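Local structure of formyltransferase (Francisella tularensis subsp. tularensis, 4NV1) at residues I112-I117 and A208-R213; G131-Q136 and I177-E182; I135-E140 and V159-K164. The protein is a two-subunit enzyme of the formyltransferase family that binds dTDP-4-amino-4,6-dideoxyglucose. All blocks are in the same frame, centred on the assembly; numbering follows the deposited sequence.

The three contacts link an outer strand of a Rossmann-like sheet to a loop and a helix, and the formyl transferase part to the dimerization part. Interactions 2 and 3 share Ile135 and Gln136 on strand 133-139, their centres about 14 Å apart. The strand first pairs with the loop at 177-182, then is covered by helix 147-170 on the face carrying Ile135 and Glu137. Interaction 1 is centred about 24 Å and 21 Å from interactions 2 and 3; its first segment precedes both in the chain and its second follows both. It joins helix 106-113 to helix 205-214, and Ile117 O probably bonds to Val139 N, connecting the sheet domain with the dimerization part.

Interaction 1 (I112-I117 and A208-R213); sequences INKLPI and AIDYLR
OD1 of Asp210 takes two bonds from Arg213, while OD2 of the same carboxylate reaches across to Lys114. Arg213 holds OD1 side-on: its NE lies 2.9 Å from Asp210 OD1 and its NH2 3.0 Å. OD1 sits in the plane of the guanidinium, and both nitrogens come from one face of the carboxylate. Arg213 NH1 bonds to the carbonyls of Glu145 and Asn142, which fixes the guanidinium on that side too. Lys114 NZ completes the salt-bridge network at 2.8 Å from Asp210 OD2, also approaching from above the carboxylate plane, and the two side chains cross at about a right angle. Lys114 is the first residue past helix 106-113, with positive phi, and a bend at chi2 (-61°) turns its CD. NZ also bonds to Ile111 O, so the ammonium is shared between the helix end and the acid. Lys114 NZ and Arg213 NH2 come within 4.4 Å, a repulsion that the carboxylate both of them bind probably offsets.

An apolar contact runs beside this network. Ile112 and Tyr211 lie side by side and point the same way, with Ile112 CD1 4.1 Å from Tyr211 CD1; the phenol OH bonds to Met194 O.

Helix 106-113, from the formyl transferase part of the chain, is thereby joined to helix 205-214 of the dimerization part. Strand 232-242 packs on Ile209 and Leu212 of that helix, and Met205 of the second subunit touches Tyr211.

Interaction 2 (G131-Q136 and I177-E182); sequences GDIIIQ and IKPNSE
Ile133 and Ile177 form a single antiparallel bridge, a hydrogen-bonded pair in which each backbone serves as donor and acceptor. Ile133 N lies 2.7 Å from Ile177 O, with an N-H...O angle of 161°. In return, Ile177 N lies 2.8 Å from Ile133 O at 164°, so both bonds are nearly straight. The pairing goes no further, which makes it a single bridge between two lengths of chain, not a further strand of the sheet.

Apolar packing follows on from the bridge. Ile133 CG1 lies anti to its carbonyl carbon (chi1 -59°), and the branch ends in CD1, 4.3 Å from Pro179 CB. The base of the same side chain is close to the partner backbone, CB of Ile133 being 3.4 Å from Ile177 O. Pro179 CG lies 3.8 Å from Gly131 O.

The polar side chains contribute less directly. Asp132 OD1 stands 3.9 Å from Lys178 CA, but the charged groups do not meet: OD1 and Lys178 NZ remain 5.1 Å apart. The carboxylate instead uses OD2 for a salt bridge to Arg176, so its charge is met by the residue just before the loop segment.

The bridge lies where the chain enters strand 133-139. The chain then turns a corner at Ile134, where Ile134 and Ile135 both bond to the backbone of Ile121 in strand 117-123, a classic beta bulge. Residues 177-182 run on the way from helix 147-170 to strand 185-186, and Ile134 packs on Ile169 of that helix.

Interaction 3 (I135-E140 and V159-K164); sequences IQEEVE and VELFTK
Leu161 and Ile135 point at each other from helix and strand, and their side chains cross obliquely. The closest approach of this pair joins Ile135 CD1 to Leu161 CD2 at 3.7 Å. Ile135 CG1 is anti to the backbone N (chi1 -161°), which leaves CG2 between N and the carbonyl carbon; that methyl rests 3.9 Å from Leu161 CB. Both branches of the isoleucine are therefore engaged by one leucine.

The other methyl of Leu161 reaches the strand backbone, with CD1 3.7 Å from Glu137 N and also touching Gln136 CA. Glu137 slants across the leucine: its CB is 4.1 Å from Leu161 CD2, and its extended chain carries OE1 to 3.7 Å from the same methyl. Lys164 crosses Ile135 at about a right angle, bringing NZ 4.1 Å from Ile135 CD1.

The axes of strand 135-139 and helix 159-164 approach to 9.0 Å and run roughly antiparallel, at 149°, as a helix layered on an edge strand of a Rossmann-like sheet. Ile121 of the neighbouring strand 117-123 touches both Ile135 and Leu161, while Phe162 turns from the contact to stack on Phe19.

No hydrogen bond or salt bridge links the two segments. Glu137 OE1 has a long, weak ion pair with Lys157, one turn earlier on the helix than Leu161. Glu137 OE1 and Lys164 NZ stay 6.5 Å apart, so these charges do not pair across the contact, and the apolar packing of Leu161 on Ile135 carries it.

Interaction 1 (I112-I117 and A208-R213)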
loop_
_atom_site.group_PDB
_atom_site.type_symbol
_atom_site.label_atom_id
_atom_site.label_comp_id
_atom_site.label_asym_id
_atom_site.label_seq_id
_atom_site.Cartn_x
_atom_site.Cartn_y
_atom_site.Cartn_z
ATOM N N ILE A 112 -10.634 -5.283 12.887
ATOM C CA ILE A 112 -10.296 -4.473 14.043
ATOM C C ILE A 112 -10.631 -5.025 15.419
ATOM O O ILE A 112 -9.772 -5.017 16.309
ATOM C CB ILE A 112 -10.907 -3.071 13.910
ATOM C CG1 ILE A 112 -10.276 -2.358 12.693
ATOM C CG2 ILE A 112 -10.756 -2.268 15.209
ATOM C CD1 ILE A 112 -11.083 -1.164 12.172
ATOM N N ASN A 113 -11.884 -5.418 15.621
ATOM C CA ASN A 113 -12.332 -5.824 16.942
ATOM C C ASN A 113 -12.271 -7.292 17.243
ATOM O O ASN A 113 -12.593 -7.667 18.308
ATOM C CB ASN A 113 -13.702 -5.219 17.227
ATOM C CG ASN A 113 -14.841 -5.856 16.444
ATOM O OD1 ASN A 113 -14.817 -7.015 16.054
ATOM N ND2 ASN A 113 -15.878 -5.073 16.258
ATOM N N LYS A 114 -11.815 -8.117 16.320
ATOM C CA LYS A 114 -11.658 -9.540 16.424
ATOM C C LYS A 114 -12.875 -10.401 16.703
ATOM O O LYS A 114 -12.670 -11.582 16.840
ATOM C CB LYS A 114 -10.528 -9.968 17.380
ATOM C CG LYS A 114 -9.353 -9.011 17.393
ATOM C CD LYS A 114 -8.747 -8.959 15.990
ATOM C CE LYS A 114 -7.517 -8.070 15.921
ATOM N NZ LYS A 114 -6.938 -8.314 14.554
ATOM N N LEU A 115 -14.106 -9.875 16.707
ATOM C CA LEU A 115 -15.280 -10.760 16.634
ATOM C C LEU A 115 -15.282 -11.630 15.377
ATOM O O LEU A 115 -14.811 -11.192 14.319
ATOM C CB LEU A 115 -16.533 -9.907 16.770
ATOM C CG LEU A 115 -16.585 -9.233 18.169
ATOM C CD1 LEU A 115 -17.889 -8.470 18.319
ATOM C CD2 LEU A 115 -16.433 -10.221 19.334
ATOM N N PRO A 116 -15.743 -12.892 15.466
ATOM C CA PRO A 116 -15.875 -13.687 14.252
ATOM C C PRO A 116 -16.511 -12.968 13.054
ATOM O O PRO A 116 -17.390 -12.130 13.191
ATOM C CB PRO A 116 -16.853 -14.776 14.690
ATOM C CG PRO A 116 -16.427 -15.029 16.081
ATOM C CD PRO A 116 -16.342 -13.613 16.588
ATOM N N ILE A 117 -16.130 -13.440 11.886
ATOM C CA ILE A 117 -16.663 -12.946 10.617
ATOM C C ILE A 117 -16.853 -14.206 9.808
ATOM O O ILE A 117 -16.158 -15.213 9.960
ATOM C CB ILE A 117 -15.630 -11.986 9.934
ATOM C CG1 ILE A 117 -16.119 -11.490 8.578
ATOM C CG2 ILE A 117 -14.346 -12.762 9.668
ATOM C CD1 ILE A 117 -17.303 -10.570 8.665
ATOM N N ALA A 208 -2.181 -0.587 14.447
ATOM C CA ALA A 208 -2.181 0.390 13.355
ATOM C C ALA A 208 -2.334 -0.399 12.092
ATOM O O ALA A 208 -3.087 -0.019 11.212
ATOM C CB ALA A 208 -0.900 1.241 13.331
ATOM N N ILE A 209 -1.597 -1.496 12.017
ATOM C CA ILE A 209 -1.651 -2.349 10.864
ATOM C C ILE A 209 -3.033 -2.973 10.655
ATOM O O ILE A 209 -3.543 -2.994 9.517
ATOM C CB ILE A 209 -0.534 -3.381 10.909
ATOM C CG1 ILE A 209 0.738 -2.630 10.595
ATOM C CG2 ILE A 209 -0.785 -4.517 9.927
ATOM C CD1 ILE A 209 1.970 -3.424 10.947
ATOM N N ASP A 210 -3.616 -3.486 11.730
ATOM C CA ASP A 210 -4.967 -4.081 11.678
ATOM C C ASP A 210 -5.918 -2.988 11.286
ATOM O O ASP A 210 -6.666 -3.212 10.365
ATOM C CB ASP A 210 -5.379 -4.789 12.967
ATOM C CG ASP A 210 -4.594 -6.078 13.180
ATOM O OD1 ASP A 210 -3.858 -6.539 12.263
ATOM O OD2 ASP A 210 -4.708 -6.623 14.293
ATOM N N TYR A 211 -5.807 -1.795 11.850
ATOM C CA TYR A 211 -6.687 -0.726 11.402
ATOM C C TYR A 211 -6.505 -0.388 9.880
ATOM O O TYR A 211 -7.479 -0.186 9.129
ATOM C CB TYR A 211 -6.475 0.525 12.253
ATOM C CG TYR A 211 -7.157 1.745 11.685
ATOM C CD1 TYR A 211 -8.464 2.042 11.990
ATOM C CD2 TYR A 211 -6.496 2.574 10.796
ATOM C CE1 TYR A 211 -9.102 3.143 11.447
ATOM C CE2 TYR A 211 -7.115 3.677 10.258
ATOM C CZ TYR A 211 -8.429 3.955 10.550
ATOM O OH TYR A 211 -9.061 5.055 9.980
ATOM N N LEU A 212 -5.262 -0.233 9.446
ATOM C CA LEU A 212 -4.970 0.155 8.055
ATOM C C LEU A 212 -5.461 -0.907 7.047
ATOM O O LEU A 212 -6.111 -0.601 6.022
ATOM C CB LEU A 212 -3.465 0.446 7.902
ATOM C CG LEU A 212 -3.134 1.776 8.571
ATOM C CD1 LEU A 212 -1.645 2.010 8.726
ATOM C CD2 LEU A 212 -3.834 2.928 7.868
ATOM N N ARG A 213 -5.203 -2.174 7.357
ATOM C CA ARG A 213 -5.725 -3.221 6.522
ATOM C C ARG A 213 -7.246 -3.379 6.520
ATOM O O ARG A 213 -7.847 -3.671 5.451
ATOM C CB ARG A 213 -4.968 -4.539 6.679
ATOM C CG ARG A 213 -5.341 -5.351 7.925
ATOM C CD ARG A 213 -4.251 -6.328 8.256
ATOM N NE ARG A 213 -4.414 -7.067 9.505
ATOM C CZ ARG A 213 -4.831 -8.329 9.575
ATOM N NH1 ARG A 213 -5.251 -8.951 8.508
ATOM N NH2 ARG A 213 -4.889 -8.972 10.745
#

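Interaction 2 (G131-Q136 and I177-E182)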
loop_
_atom_site.group_PDB
_atom_site.type_symbol
_atom_site.label_atom_id
_atom_site.label_comp_id
_atom_site.label_asym_id
_atom_site.label_seq_id
_atom_site.Cartn_x
_atom_site.Cartn_y
_atom_site.Cartn_z
ATOM N N GLY A 131 -33.131 -12.704 12.372
ATOM C CA GLY A 131 -34.048 -13.864 12.598
ATOM C C GLY A 131 -33.390 -15.236 12.531
ATOM O O GLY A 131 -32.158 -15.311 12.342
ATOM N N ASP A 132 -34.184 -16.309 12.624
ATOM C CA ASP A 132 -33.664 -17.684 12.480
ATOM C C ASP A 132 -32.572 -17.970 11.490
ATOM O O ASP A 132 -32.718 -17.802 10.275
ATOM C CB ASP A 132 -34.795 -18.669 12.143
ATOM C CG ASP A 132 -35.704 -18.972 13.343
ATOM O OD1 ASP A 132 -35.411 -18.526 14.485
ATOM O OD2 ASP A 132 -36.739 -19.622 13.101
ATOM N N ILE A 133 -31.518 -18.587 11.990
ATOM C CA ILE A 133 -30.436 -18.988 11.152
ATOM C C ILE A 133 -30.617 -20.365 10.522
ATOM O O ILE A 133 -30.873 -21.399 11.153
ATOM C CB ILE A 133 -29.090 -19.021 11.917
ATOM C CG1 ILE A 133 -28.795 -17.645 12.477
ATOM C CG2 ILE A 133 -27.973 -19.447 10.974
ATOM C CD1 ILE A 133 -27.638 -17.617 13.455
ATOM N N ILE A 134 -30.374 -20.405 9.231
ATOM C CA ILE A 134 -30.529 -21.623 8.506
ATOM C C ILE A 134 -29.236 -22.341 8.404
ATOM O O ILE A 134 -29.166 -23.579 8.532
ATOM C CB ILE A 134 -30.981 -21.322 7.093
ATOM C CG1 ILE A 134 -32.355 -20.646 7.114
ATOM C CG2 ILE A 134 -30.837 -22.522 6.235
ATOM C CD1 ILE A 134 -32.902 -20.297 5.764
ATOM N N ILE A 135 -28.221 -21.563 8.050
ATOM C CA ILE A 135 -26.877 -22.065 7.922
ATOM C C ILE A 135 -25.879 -20.876 7.997
ATOM O O ILE A 135 -26.150 -19.790 7.444
ATOM C CB ILE A 135 -26.680 -22.903 6.681
ATOM C CG1 ILE A 135 -25.441 -23.766 6.837
ATOM C CG2 ILE A 135 -26.509 -22.125 5.364
ATOM C CD1 ILE A 135 -24.926 -24.518 5.634
ATOM N N GLN A 136 -24.758 -21.079 8.697
ATOM C CA GLN A 136 -23.709 -20.046 8.707
ATOM C C GLN A 136 -22.369 -20.682 8.943
ATOM O O GLN A 136 -22.281 -21.781 9.538
ATOM C CB GLN A 136 -23.974 -19.027 9.779
ATOM C CG GLN A 136 -23.735 -19.573 11.182
ATOM C CD GLN A 136 -24.080 -18.538 12.194
ATOM O OE1 GLN A 136 -24.213 -18.879 13.350
ATOM N NE2 GLN A 136 -24.225 -17.259 11.796
ATOM N N ILE A 177 -32.441 -22.156 13.325
ATOM C CA ILE A 177 -31.918 -21.982 14.644
ATOM C C ILE A 177 -31.897 -20.521 15.124
ATOM O O ILE A 177 -31.335 -19.638 14.455
ATOM C CB ILE A 177 -30.553 -22.658 14.791
ATOM C CG1 ILE A 177 -30.696 -24.171 14.628
ATOM C CG2 ILE A 177 -30.073 -22.406 16.218
ATOM C CD1 ILE A 177 -29.392 -24.812 14.210
ATOM N N LYS A 178 -32.467 -20.284 16.310
ATOM C CA LYS A 178 -32.463 -18.963 16.964
ATOM C C LYS A 178 -31.063 -18.397 17.187
ATOM O O LYS A 178 -30.135 -19.097 17.561
ATOM C CB LYS A 178 -33.174 -19.082 18.304
ATOM C CG LYS A 178 -33.385 -17.771 19.044
ATOM C CD LYS A 178 -34.200 -17.959 20.327
ATOM C CE LYS A 178 -35.696 -18.018 20.052
ATOM N NZ LYS A 178 -36.220 -16.851 19.285
ATOM N N PRO A 179 -30.843 -17.113 16.918
ATOM C CA PRO A 179 -29.435 -16.778 17.214
ATOM C C PRO A 179 -29.186 -16.842 18.733
ATOM O O PRO A 179 -30.132 -16.682 19.505
ATOM C CB PRO A 179 -29.285 -15.356 16.661
ATOM C CG PRO A 179 -30.496 -15.152 15.801
ATOM C CD PRO A 179 -31.605 -15.940 16.479
ATOM N N ASN A 180 -27.949 -17.100 19.149
ATOM C CA ASN A 180 -27.670 -17.455 20.556
ATOM C C ASN A 180 -27.582 -16.273 21.514
ATOM O O ASN A 180 -27.709 -16.479 22.720
ATOM C CB ASN A 180 -26.425 -18.358 20.707
ATOM C CG ASN A 180 -25.109 -17.685 20.297
ATOM O OD1 ASN A 180 -25.041 -16.581 19.720
ATOM N ND2 ASN A 180 -24.022 -18.375 20.624
ATOM N N SER A 181 -27.345 -15.073 20.981
ATOM C CA SER A 181 -27.298 -13.859 21.773
ATOM C C SER A 181 -27.724 -12.756 20.822
ATOM O O SER A 181 -27.854 -13.068 19.651
ATOM C CB SER A 181 -25.859 -13.607 22.206
ATOM O OG SER A 181 -25.383 -12.475 21.508
ATOM N N GLU A 182 -27.858 -11.508 21.283
ATOM C CA GLU A 182 -28.176 -10.345 20.409
ATOM C C GLU A 182 -26.960 -9.778 19.645
ATOM O O GLU A 182 -27.170 -9.142 18.602
ATOM C CB GLU A 182 -28.837 -9.181 21.170
ATOM C CG GLU A 182 -30.305 -9.352 21.550
ATOM C CD GLU A 182 -31.291 -9.317 20.375
ATOM O OE1 GLU A 182 -32.002 -10.328 20.138
ATOM O OE2 GLU A 182 -31.408 -8.279 19.694
#

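Interaction 3 (I135-E140 and V159-K164)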
loop_
_atom_site.group_PDB
_atom_site.type_symbol
_atom_site.label_atom_id
_atom_site.label_comp_id
_atom_site.label_asym_id
_atom_site.label_seq_id
_atom_site.Cartn_x
_atom_site.Cartn_y
_atom_site.Cartn_z
ATOM N N ILE A 135 -28.221 -21.563 8.050
ATOM C CA ILE A 135 -26.877 -22.065 7.922
ATOM C C ILE A 135 -25.879 -20.876 7.997
ATOM O O ILE A 135 -26.150 -19.790 7.444
ATOM C CB ILE A 135 -26.680 -22.903 6.681
ATOM C CG1 ILE A 135 -25.441 -23.766 6.837
ATOM C CG2 ILE A 135 -26.509 -22.125 5.364
ATOM C CD1 ILE A 135 -24.926 -24.518 5.634
ATOM N N GLN A 136 -24.758 -21.079 8.697
ATOM C CA GLN A 136 -23.709 -20.046 8.707
ATOM C C GLN A 136 -22.369 -20.682 8.943
ATOM O O GLN A 136 -22.281 -21.781 9.538
ATOM C CB GLN A 136 -23.974 -19.027 9.779
ATOM C CG GLN A 136 -23.735 -19.573 11.182
ATOM C CD GLN A 136 -24.080 -18.538 12.194
ATOM O OE1 GLN A 136 -24.213 -18.879 13.350
ATOM N NE2 GLN A 136 -24.225 -17.259 11.796
ATOM N N GLU A 137 -21.327 -20.015 8.477
ATOM C CA GLU A 137 -19.976 -20.539 8.701
ATOM C C GLU A 137 -18.943 -19.433 8.890
ATOM O O GLU A 137 -18.864 -18.438 8.118
ATOM C CB GLU A 137 -19.604 -21.522 7.597
ATOM C CG GLU A 137 -18.336 -22.302 7.901
ATOM C CD GLU A 137 -17.881 -23.145 6.722
ATOM O OE1 GLU A 137 -18.690 -23.470 5.820
ATOM O OE2 GLU A 137 -16.686 -23.518 6.690
ATOM N N GLU A 138 -18.159 -19.568 9.957
ATOM C CA GLU A 138 -16.998 -18.644 10.127
ATOM C C GLU A 138 -15.934 -18.722 9.036
ATOM O O GLU A 138 -15.791 -19.749 8.371
ATOM C CB GLU A 138 -16.352 -18.832 11.498
ATOM C CG GLU A 138 -15.217 -17.900 11.849
ATOM C CD GLU A 138 -14.847 -18.013 13.330
ATOM O OE1 GLU A 138 -15.401 -18.814 14.085
ATOM O OE2 GLU A 138 -13.980 -17.285 13.789
ATOM N N VAL A 139 -15.256 -17.595 8.797
ATOM C CA VAL A 139 -14.136 -17.477 7.870
ATOM C C VAL A 139 -12.931 -16.932 8.626
ATOM O O VAL A 139 -13.082 -16.065 9.512
ATOM C CB VAL A 139 -14.566 -16.490 6.745
ATOM C CG1 VAL A 139 -13.409 -15.905 6.003
ATOM C CG2 VAL A 139 -15.570 -17.163 5.794
ATOM N N GLU A 140 -11.739 -17.430 8.307
ATOM C CA GLU A 140 -10.475 -17.040 8.970
ATOM C C GLU A 140 -10.026 -15.663 8.467
ATOM O O GLU A 140 -10.131 -15.355 7.261
ATOM C CB GLU A 140 -9.326 -17.973 8.546
ATOM C CG GLU A 140 -9.338 -19.361 9.164
ATOM C CD GLU A 140 -7.986 -20.063 9.061
ATOM O OE1 GLU A 140 -7.430 -20.133 7.932
ATOM O OE2 GLU A 140 -7.490 -20.559 10.108
ATOM N N VAL A 159 -22.037 -17.975 -1.307
ATOM C CA VAL A 159 -22.485 -18.767 -2.453
ATOM C C VAL A 159 -22.388 -20.293 -2.289
ATOM O O VAL A 159 -23.302 -21.058 -2.654
ATOM C CB VAL A 159 -21.754 -18.287 -3.709
ATOM C CG1 VAL A 159 -22.078 -19.203 -4.854
ATOM C CG2 VAL A 159 -22.212 -16.869 -4.038
ATOM N N GLU A 160 -21.323 -20.739 -1.642
ATOM C CA GLU A 160 -21.221 -22.131 -1.231
ATOM C C GLU A 160 -22.269 -22.573 -0.200
ATOM O O GLU A 160 -22.875 -23.642 -0.321
ATOM C CB GLU A 160 -19.787 -22.395 -0.783
ATOM C CG GLU A 160 -19.627 -23.776 -0.198
ATOM C CD GLU A 160 -18.468 -23.879 0.787
ATOM O OE1 GLU A 160 -18.265 -25.024 1.232
ATOM O OE2 GLU A 160 -17.803 -22.872 1.145
ATOM N N LEU A 161 -22.592 -21.712 0.755
ATOM C CA LEU A 161 -23.628 -22.052 1.727
ATOM C C LEU A 161 -25.023 -22.042 1.087
ATOM O O LEU A 161 -25.842 -22.895 1.326
ATOM C CB LEU A 161 -23.624 -21.131 2.926
ATOM C CG LEU A 161 -22.376 -21.187 3.809
ATOM C CD1 LEU A 161 -22.624 -20.287 4.985
ATOM C CD2 LEU A 161 -22.047 -22.521 4.467
ATOM N N PHE A 162 -25.265 -21.140 0.147
ATOM C CA PHE A 162 -26.581 -21.075 -0.487
ATOM C C PHE A 162 -26.765 -22.286 -1.401
ATOM O O PHE A 162 -27.853 -22.884 -1.499
ATOM C CB PHE A 162 -26.649 -19.771 -1.278
ATOM C CG PHE A 162 -27.887 -19.617 -2.090
ATOM C CD1 PHE A 162 -29.071 -19.288 -1.484
ATOM C CD2 PHE A 162 -27.849 -19.721 -3.448
ATOM C CE1 PHE A 162 -30.229 -19.108 -2.235
ATOM C CE2 PHE A 162 -28.991 -19.586 -4.214
ATOM C CZ PHE A 162 -30.186 -19.270 -3.605
ATOM N N THR A 163 -25.691 -22.629 -2.118
ATOM C CA THR A 163 -25.677 -23.827 -2.947
ATOM C C THR A 163 -26.081 -25.060 -2.074
ATOM O O THR A 163 -26.912 -25.858 -2.462
ATOM C CB THR A 163 -24.291 -24.016 -3.584
ATOM O OG1 THR A 163 -23.925 -22.861 -4.351
ATOM C CG2 THR A 163 -24.205 -25.256 -4.410
ATOM N N LYS A 164 -25.534 -25.172 -0.876
ATOM C CA LYS A 164 -25.782 -26.303 0.025
ATOM C C LYS A 164 -27.202 -26.341 0.564
ATOM O O LYS A 164 -27.693 -27.398 0.907
ATOM C CB LYS A 164 -24.776 -26.247 1.167
ATOM C CG LYS A 164 -24.642 -27.522 2.003
ATOM C CD LYS A 164 -23.529 -27.467 3.054
ATOM C CE LYS A 164 -23.605 -28.638 4.031
ATOM N NZ LYS A 164 -23.178 -28.192 5.399
#